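Local coordinates for protein MucR Phosphodiesterase (Pseudomonas aeruginosa, PDB 5M1T) that belongs to the EAL-domain phosphodiesterase family and holds C2E together with two magnesium ions in a pocket of its fold, at residues A[126-129]-A[130-134]; A[93-96]-A[97-100]; A[229-232]-A[233-236]. All blocks are in the same frame, centred on the assembly; numbering follows the deposited sequence.

Contact 1 (A[126-129]-A[130-134]); sequences SALQ and FAHAG. With C2E (9,9'-[(2R,3R,3aS,5S,7aR,9R,10R,10aS,12S,14aR)-3,5,10,12-tetrahydroxy-5,12-dioxidooctahydro-2H,7H-difuro[3,2-d:3',2'-j][1,3,7,9,2,8]tetraoxadiphosphacyclododecine-2,9-diyl]bis(2-amino-1,9-dihydro-6H-purin-6-one)), chain C.
Leu128 CD2 lies at the edge of the His132 imidazole, near the ring plane, with 4.1 Å to His132 CD2. The two side chains run side by side and point the same way, and both carry CG anti to the backbone N. Elsewhere on the ring's rim, Gly134 CA lies in the plane, and Gly134 N donates to His132 ND1 over 3.2 Å, slightly tilted from that plane. This capping bond fixes the ring's rotation just before the turn into helix 135-145.

At the other end, Ser126 and Gln129 form a capping box. Gln129 N donates to Ser126 OG at 3.1 Å, while Ser126 N returns a nearly straight bond (174°) to Gln129 OE1 at 2.7 Å. The same amide oxygen takes a second hydrogen bond from C2E N21, 2.9 Å away and more bent (136°), so the helix cap also presents an acceptor to the ligand. Ser126 OG is held further by Glu88. Phe130 N bonds to Ser126 O at 2.9 Å and Ala131 N to Ala127 O at 3.2 Å; the bond from His132 N to Gln129 O is weak.

Phe130 leads away from this turn and packs on Ser169, Ile172 and Leu173 of helix 166-178 and on Thr161 of helix 159-164. Ala133 N donates a hydrogen bond to Asn237 OD1 of the second subunit. Helix 127-131, two residues after strand 120-124, is wedged between helix 93-113 and helices 159-164 and 166-178.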
loop_
_atom_site.group_PDB
_atom_site.type_symbol
_atom_site.label_atom_id
_atom_site.label_comp_id
_atom_site.label_asym_id
_atom_site.label_seq_id
_atom_site.Cartn_x
_atom_site.Cartn_y
_atom_site.Cartn_z
ATOM N N SER A 126 1.666 9.846 1.614
ATOM C CA SER A 126 2.319 9.584 0.335
ATOM C C SER A 126 1.737 8.305 -0.259
ATOM O O SER A 126 0.991 7.582 0.407
ATOM C CB SER A 126 3.811 9.397 0.521
ATOM O OG SER A 126 4.038 8.120 1.088
ATOM N N ALA A 127 2.103 8.033 -1.507
ATOM C CA ALA A 127 1.669 6.825 -2.185
ATOM C C ALA A 127 2.150 5.552 -1.457
ATOM O O ALA A 127 1.426 4.567 -1.358
ATOM C CB ALA A 127 2.163 6.851 -3.628
ATOM N N LEU A 128 3.361 5.571 -0.933
ATOM C CA LEU A 128 3.894 4.401 -0.241
ATOM C C LEU A 128 3.175 4.205 1.114
ATOM O O LEU A 128 2.830 3.094 1.488
ATOM C CB LEU A 128 5.413 4.542 -0.048
ATOM C CG LEU A 128 6.201 3.320 0.447
ATOM C CD1 LEU A 128 7.670 3.529 0.165
ATOM C CD2 LEU A 128 6.091 3.065 1.934
ATOM N N GLN A 129 2.926 5.286 1.838
ATOM C CA GLN A 129 2.211 5.179 3.107
ATOM C C GLN A 129 0.796 4.668 2.870
ATOM O O GLN A 129 0.274 3.880 3.650
ATOM C CB GLN A 129 2.142 6.539 3.798
ATOM C CG GLN A 129 3.481 7.099 4.215
ATOM C CD GLN A 129 3.361 8.542 4.658
ATOM O OE1 GLN A 129 3.050 9.437 3.858
ATOM N NE2 GLN A 129 3.616 8.787 5.954
ATOM N N PHE A 130 0.152 5.146 1.804
ATOM C CA PHE A 130 -1.232 4.761 1.523
ATOM C C PHE A 130 -1.332 3.262 1.209
ATOM O O PHE A 130 -2.323 2.608 1.570
ATOM C CB PHE A 130 -1.803 5.585 0.380
ATOM C CG PHE A 130 -3.251 5.285 0.086
ATOM C CD1 PHE A 130 -4.219 5.569 1.020
ATOM C CD2 PHE A 130 -3.641 4.743 -1.124
ATOM C CE1 PHE A 130 -5.545 5.284 0.785
ATOM C CE2 PHE A 130 -4.977 4.463 -1.380
ATOM C CZ PHE A 130 -5.935 4.732 -0.409
ATOM N N ALA A 131 -0.299 2.720 0.552
ATOM C CA ALA A 131 -0.257 1.319 0.149
ATOM C C ALA A 131 0.361 0.404 1.210
ATOM O O ALA A 131 0.320 -0.824 1.053
ATOM C CB ALA A 131 0.529 1.171 -1.138
ATOM N N HIS A 132 0.916 0.969 2.285
ATOM C CA HIS A 132 1.637 0.173 3.276
ATOM C C HIS A 132 0.689 -0.792 3.978
ATOM O O HIS A 132 -0.359 -0.389 4.476
ATOM C CB HIS A 132 2.296 1.089 4.306
ATOM C CG HIS A 132 3.425 0.448 5.041
ATOM N ND1 HIS A 132 3.238 -0.427 6.090
ATOM C CD2 HIS A 132 4.764 0.526 4.851
ATOM C CE1 HIS A 132 4.414 -0.843 6.528
ATOM N NE2 HIS A 132 5.356 -0.274 5.794
ATOM N N ALA A 133 1.053 -2.058 4.024
ATOM C CA ALA A 133 0.214 -3.074 4.642
ATOM C C ALA A 133 -0.279 -2.719 6.049
ATOM O O ALA A 133 -1.357 -3.165 6.448
ATOM C CB ALA A 133 0.962 -4.402 4.704
ATOM N N GLY A 134 0.523 -1.969 6.788
ATOM C CA GLY A 134 0.221 -1.619 8.152
ATOM C C GLY A 134 -0.486 -0.294 8.368
ATOM O O GLY A 134 -0.756 0.070 9.524
HETATM P P1 C2E C . 0.165 19.742 0.246
HETATM O O2P C2E C . -0.506 18.562 0.892
HETATM O O1P C2E C . -0.532 20.289 -0.982
HETATM O "O5'" C2E C . 0.285 20.879 1.358
HETATM C "C5'" C2E C . 0.005 22.227 1.050
HETATM C "C4'" C2E C . 1.259 22.964 0.637
HETATM O "O4'" C2E C . 0.878 24.266 0.153
HETATM C "C3'" C2E C . 2.205 23.203 1.802
HETATM O "O3'" C2E C . 3.545 23.202 1.310
HETATM C "C2'" C2E C . 1.859 24.598 2.275
HETATM O "O2'" C2E C . 2.939 25.253 2.941
HETATM C "C1'" C2E C . 1.557 25.251 0.934
HETATM N N9 C2E C . 0.710 26.440 1.027
HETATM C C8 C2E C . -0.373 26.605 1.802
HETATM N N7 C2E C . -0.900 27.834 1.607
HETATM C C5 C2E C . -0.152 28.455 0.684
HETATM C C6 C2E C . -0.163 29.765 0.025
HETATM O O6 C2E C . -1.056 30.597 0.300
HETATM N N1 C2E C . 0.805 30.011 -0.873
HETATM C C2 C2E C . 1.768 29.109 -1.171
HETATM N N2 C2E C . 2.721 29.416 -2.080
HETATM N N3 C2E C . 1.826 27.887 -0.610
HETATM C C4 C2E C . 0.911 27.529 0.310
HETATM P P11 C2E C . 4.694 22.374 2.071
HETATM O O21 C2E C . 4.518 22.569 3.568
HETATM O O11 C2E C . 6.024 22.890 1.633
HETATM O O5A C2E C . 4.480 20.833 1.704
HETATM C C5A C2E C . 4.552 20.440 0.331
HETATM C C4A C2E C . 4.012 19.035 0.175
HETATM O O4A C2E C . 4.741 18.121 0.988
HETATM C C3A C2E C . 2.597 18.891 0.671
HETATM O O3A C2E C . 1.641 19.350 -0.269
HETATM C C2A C2E C . 2.490 17.412 0.934
HETATM O O2A C2E C . 2.268 16.683 -0.266
HETATM C C1A C2E C . 3.873 17.072 1.430
HETATM N N91 C2E C . 3.874 16.951 2.916
HETATM C C81 C2E C . 3.994 17.923 3.845
HETATM N N71 C2E C . 3.982 17.395 5.098
HETATM C C51 C2E C . 3.852 16.064 4.956
HETATM C C61 C2E C . 3.760 14.899 5.852
HETATM O O61 C2E C . 3.789 15.054 7.092
HETATM N N11 C2E C . 3.631 13.683 5.293
HETATM C C21 C2E C . 3.579 13.515 3.953
HETATM N N21 C2E C . 3.449 12.276 3.449
HETATM N N31 C2E C . 3.654 14.531 3.068
HETATM C C41 C2E C . 3.777 15.791 3.524
#

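Contact 2 (A[93-96]-A[97-100]); sequences IVQI and GEWV
The opening turns of helix 93-113, which with helix 84-90 lies in the connection from strand 61-72 to strand 120-124, bring Gln95 against Glu98 and Ile96 against Val100. Each of the four backbone N-H groups from Gly97 to Val100 bonds to the carbonyl four residues earlier, as in a regular alpha-helix. At the first of these, Gly97 N stands 2.9 Å from Ile93 O but 38° above the carbonyl plane; the next three donors are less tilted.

Gln95 and Glu98, three residues apart, cross obliquely, both chains bent at their second torsion. The touching is done by the amide oxygen and the aliphatic part of the glutamate: Gln95 OE1 is 3.7 Å from Glu98 CB and equally far from Glu98 CG. The amide and carboxylate planes are turned 42° from one another. Glu98 CG also lies 3.4 Å from Val94 O, while the carboxylate reaches onward to Ser138, to which Glu98 OE1 is hydrogen-bonded.

Around the helix, Val100 CG2, placed beside its own backbone N, comes within 3.3 Å of Ile96 O. Its contact with the isoleucine branch is looser, Ile96 CG2 to Val100 CG2 being 4.5 Å. Ile96 O also lies at the edge of the Trp99 indole, near the ring plane. Ile96, Trp99 and Val100 all pack on Leu68 of strand 61-72; Leu68 N is itself hydrogen-bonded to C2E, and Val100 touches the ligand. The apolar side of the helix therefore faces the sheet and backs the pocket, while its polar side carries Gln95 and Glu98. Two neighbouring parallel strands joined through a helix packed on the sheet make a beta-alpha-beta crossover, the unit repeated in the TIM-barrel-like EAL domain.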
loop_
_atom_site.group_PDB
_atom_site.type_symbol
_atom_site.label_atom_id
_atom_site.label_comp_id
_atom_site.label_asym_id
_atom_site.label_seq_id
_atom_site.Cartn_x
_atom_site.Cartn_y
_atom_site.Cartn_z
ATOM N N ILE A 93 10.342 7.433 4.769
ATOM C CA ILE A 93 9.000 8.010 4.935
ATOM C C ILE A 93 8.107 7.197 5.886
ATOM O O ILE A 93 7.201 7.739 6.497
ATOM C CB ILE A 93 8.261 8.153 3.576
ATOM C CG1 ILE A 93 6.958 8.972 3.723
ATOM C CG2 ILE A 93 7.889 6.787 3.024
ATOM C CD1 ILE A 93 7.175 10.403 4.184
ATOM N N VAL A 94 8.355 5.902 6.039
ATOM C CA VAL A 94 7.524 5.100 6.917
ATOM C C VAL A 94 7.635 5.572 8.397
ATOM O O VAL A 94 6.634 5.824 9.052
ATOM C CB VAL A 94 7.873 3.614 6.817
ATOM C CG1 VAL A 94 7.208 2.840 7.961
ATOM C CG2 VAL A 94 7.478 3.047 5.450
ATOM N N GLN A 95 8.856 5.694 8.908
ATOM C CA GLN A 95 9.014 6.006 10.311
ATOM C C GLN A 95 8.864 7.503 10.518
ATOM O O GLN A 95 8.407 7.942 11.566
ATOM C CB GLN A 95 10.329 5.443 10.873
ATOM C CG GLN A 95 10.245 3.947 11.203
ATOM C CD GLN A 95 9.269 3.624 12.320
ATOM O OE1 GLN A 95 8.943 4.468 13.148
ATOM N NE2 GLN A 95 8.807 2.390 12.354
ATOM N N ILE A 96 9.187 8.286 9.502
ATOM C CA ILE A 96 8.902 9.721 9.545
ATOM C C ILE A 96 7.396 9.921 9.671
ATOM O O ILE A 96 6.935 10.751 10.434
ATOM C CB ILE A 96 9.477 10.438 8.311
ATOM C CG1 ILE A 96 11.013 10.450 8.410
ATOM C CG2 ILE A 96 8.939 11.859 8.227
ATOM C CD1 ILE A 96 11.715 11.017 7.186
ATOM N N GLY A 97 6.636 9.116 8.953
ATOM C CA GLY A 97 5.188 9.168 9.009
ATOM C C GLY A 97 4.602 8.685 10.322
ATOM O O GLY A 97 3.641 9.262 10.815
ATOM N N GLU A 98 5.165 7.631 10.893
ATOM C CA GLU A 98 4.795 7.234 12.262
ATOM C C GLU A 98 4.958 8.384 13.221
ATOM O O GLU A 98 4.114 8.606 14.052
ATOM C CB GLU A 98 5.670 6.072 12.756
ATOM C CG GLU A 98 5.423 4.757 12.051
ATOM C CD GLU A 98 4.029 4.222 12.270
ATOM O OE1 GLU A 98 3.541 3.598 11.332
ATOM O OE2 GLU A 98 3.402 4.430 13.345
ATOM N N TRP A 99 6.068 9.103 13.116
ATOM C CA TRP A 99 6.344 10.206 14.021
ATOM C C TRP A 99 5.362 11.361 13.768
ATOM O O TRP A 99 4.805 11.939 14.690
ATOM C CB TRP A 99 7.789 10.685 13.905
ATOM C CG TRP A 99 7.998 11.830 14.811
ATOM C CD1 TRP A 99 8.258 11.769 16.131
ATOM C CD2 TRP A 99 7.856 13.213 14.488
ATOM N NE1 TRP A 99 8.318 13.025 16.657
ATOM C CE2 TRP A 99 8.093 13.936 15.667
ATOM C CE3 TRP A 99 7.582 13.908 13.311
ATOM C CZ2 TRP A 99 8.049 15.329 15.718
ATOM C CZ3 TRP A 99 7.537 15.283 13.347
ATOM C CH2 TRP A 99 7.759 15.986 14.548
ATOM N N VAL A 100 5.122 11.660 12.504
ATOM C CA VAL A 100 4.147 12.698 12.142
ATOM C C VAL A 100 2.750 12.396 12.688
ATOM O O VAL A 100 2.131 13.237 13.339
ATOM C CB VAL A 100 4.095 12.871 10.618
ATOM C CG1 VAL A 100 2.824 13.577 10.192
ATOM C CG2 VAL A 100 5.325 13.623 10.138
#

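Contact 3 (A[229-232]-A[233-236]); sequences IVAL and GRTL
Ala231 and Arg234 meet on one side of helix 220-236, Leu232 and Leu236 on another. The helix lies, after helix 210-214, in the connection from strand 205-208 to the parallel strand 239-243, a beta-alpha-beta crossover of the TIM-barrel-like EAL fold. Arg234 starts out extended and then bends at its third torsion (46°), which turns the guanidinium alongside the helix, toward Ala231 and Thr235. Its NH2 comes 4.1 Å from Ala231 CB, the methyl lying obliquely to the flat group. One face of the guanidinium rests on Thr235 CG2, offset toward the rim.

Leu232 and Leu236 extend from successive turns and approach through one methyl each, Leu232 CD2 lying 4.3 Å from Leu236 CD1. In Leu236, CG stands beside its own backbone N, which puts it 3.3 Å from Leu232 O, the same oxygen that accepts from Leu236 N at 2.8 Å. The pair packs against neighbouring elements: Leu232 on Phe188 of strand 182-188 and on Leu195 of helix 195-200, Leu236 on Leu198 and Lys199 of that helix. Ile229 also touches Phe188, close in sequence to the magnesium ligands Asp186 and Asp187.

Gly233 N bonds to Ile229 O at 3.0 Å and Arg234 N to Val230 O at the same distance. Thr235 adds a side-chain bond to the helical pattern. With OG1 between the backbone N and the carbonyl carbon (chi1 60°), it turns back on the preceding turn, and Ala231 O is gripped from opposite faces of its plane, by Thr235 N and by Thr235 OG1, each at 3.0 Å.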
loop_
_atom_site.group_PDB
_atom_site.type_symbol
_atom_site.label_atom_id
_atom_site.label_comp_id
_atom_site.label_asym_id
_atom_site.label_seq_id
_atom_site.Cartn_x
_atom_site.Cartn_y
_atom_site.Cartn_z
ATOM N N ILE A 229 -14.721 21.988 -10.056
ATOM C CA ILE A 229 -14.387 21.218 -8.837
ATOM C C ILE A 229 -15.424 21.503 -7.728
ATOM O O ILE A 229 -15.952 20.589 -7.086
ATOM C CB ILE A 229 -12.947 21.532 -8.352
ATOM C CG1 ILE A 229 -11.940 20.975 -9.364
ATOM C CG2 ILE A 229 -12.691 20.892 -6.987
ATOM C CD1 ILE A 229 -10.511 21.415 -9.203
ATOM N N VAL A 230 -15.748 22.789 -7.541
ATOM C CA VAL A 230 -16.762 23.187 -6.582
ATOM C C VAL A 230 -18.077 22.494 -6.916
ATOM O O VAL A 230 -18.759 21.993 -6.054
ATOM C CB VAL A 230 -16.921 24.714 -6.565
ATOM C CG1 VAL A 230 -18.135 25.149 -5.749
ATOM C CG2 VAL A 230 -15.678 25.361 -5.994
ATOM N N ALA A 231 -18.425 22.431 -8.172
ATOM C CA ALA A 231 -19.681 21.789 -8.565
ATOM C C ALA A 231 -19.650 20.268 -8.345
ATOM O O ALA A 231 -20.658 19.664 -8.023
ATOM C CB ALA A 231 -20.001 22.129 -10.005
ATOM N N LEU A 232 -18.495 19.644 -8.531
ATOM C CA LEU A 232 -18.354 18.245 -8.173
ATOM C C LEU A 232 -18.634 18.008 -6.677
ATOM O O LEU A 232 -19.349 17.053 -6.313
ATOM C CB LEU A 232 -16.960 17.729 -8.536
ATOM C CG LEU A 232 -16.684 17.359 -10.000
ATOM C CD1 LEU A 232 -15.334 16.665 -10.062
ATOM C CD2 LEU A 232 -17.763 16.446 -10.554
ATOM N N GLY A 233 -18.077 18.875 -5.827
ATOM C CA GLY A 233 -18.373 18.832 -4.400
ATOM C C GLY A 233 -19.852 18.916 -4.140
ATOM O O GLY A 233 -20.405 18.097 -3.401
ATOM N N ARG A 234 -20.499 19.898 -4.747
ATOM C CA ARG A 234 -21.928 20.122 -4.510
ATOM C C ARG A 234 -22.792 18.900 -4.955
ATOM O O ARG A 234 -23.693 18.462 -4.219
ATOM C CB ARG A 234 -22.389 21.405 -5.223
ATOM C CG ARG A 234 -23.850 21.726 -5.007
ATOM C CD ARG A 234 -24.319 22.942 -5.808
ATOM N NE ARG A 234 -23.899 22.991 -7.219
ATOM C CZ ARG A 234 -24.541 22.452 -8.259
ATOM N NH1 ARG A 234 -25.674 21.752 -8.111
ATOM N NH2 ARG A 234 -24.041 22.627 -9.486
ATOM N N THR A 235 -22.473 18.314 -6.107
ATOM C CA THR A 235 -23.274 17.224 -6.656
ATOM C C THR A 235 -22.919 15.856 -6.078
ATOM O O THR A 235 -23.763 14.985 -6.049
ATOM C CB THR A 235 -23.144 17.139 -8.199
ATOM O OG1 THR A 235 -21.771 16.911 -8.568
ATOM C CG2 THR A 235 -23.640 18.418 -8.862
ATOM N N LEU A 236 -21.667 15.661 -5.646
ATOM C CA LEU A 236 -21.254 14.414 -5.001
ATOM C C LEU A 236 -21.245 14.479 -3.459
ATOM O O LEU A 236 -20.842 13.524 -2.781
ATOM C CB LEU A 236 -19.862 14.013 -5.483
ATOM C CG LEU A 236 -19.708 13.813 -6.973
ATOM C CD1 LEU A 236 -18.234 13.697 -7.312
ATOM C CD2 LEU A 236 -20.500 12.587 -7.383
#

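Overall arrangement
Contacts 1 and 2 touch, their centres 11 Å apart: Val94 packs against Leu128 and His132, and Gln129 against Ile93 and Gly97. Both border the C2E pocket, contact 1 through a polar capping box, contact 2 through apolar Val100. Contact 3 lies across the chain's centre from contact 2, nearest atoms about 24 Å apart. All are partly buried, but contact 2 buries Ile93, Ile96 and Val100, whereas contact 3 exposes Arg234 and Thr235. The apolar flank of contact 2 meets strand 61-72, that of contact 3 strand 182-188 and helix 195-200. Contact 1 is a short helix with a capped N-terminus, followed by a turn in which His132 caps the approach to the next helix.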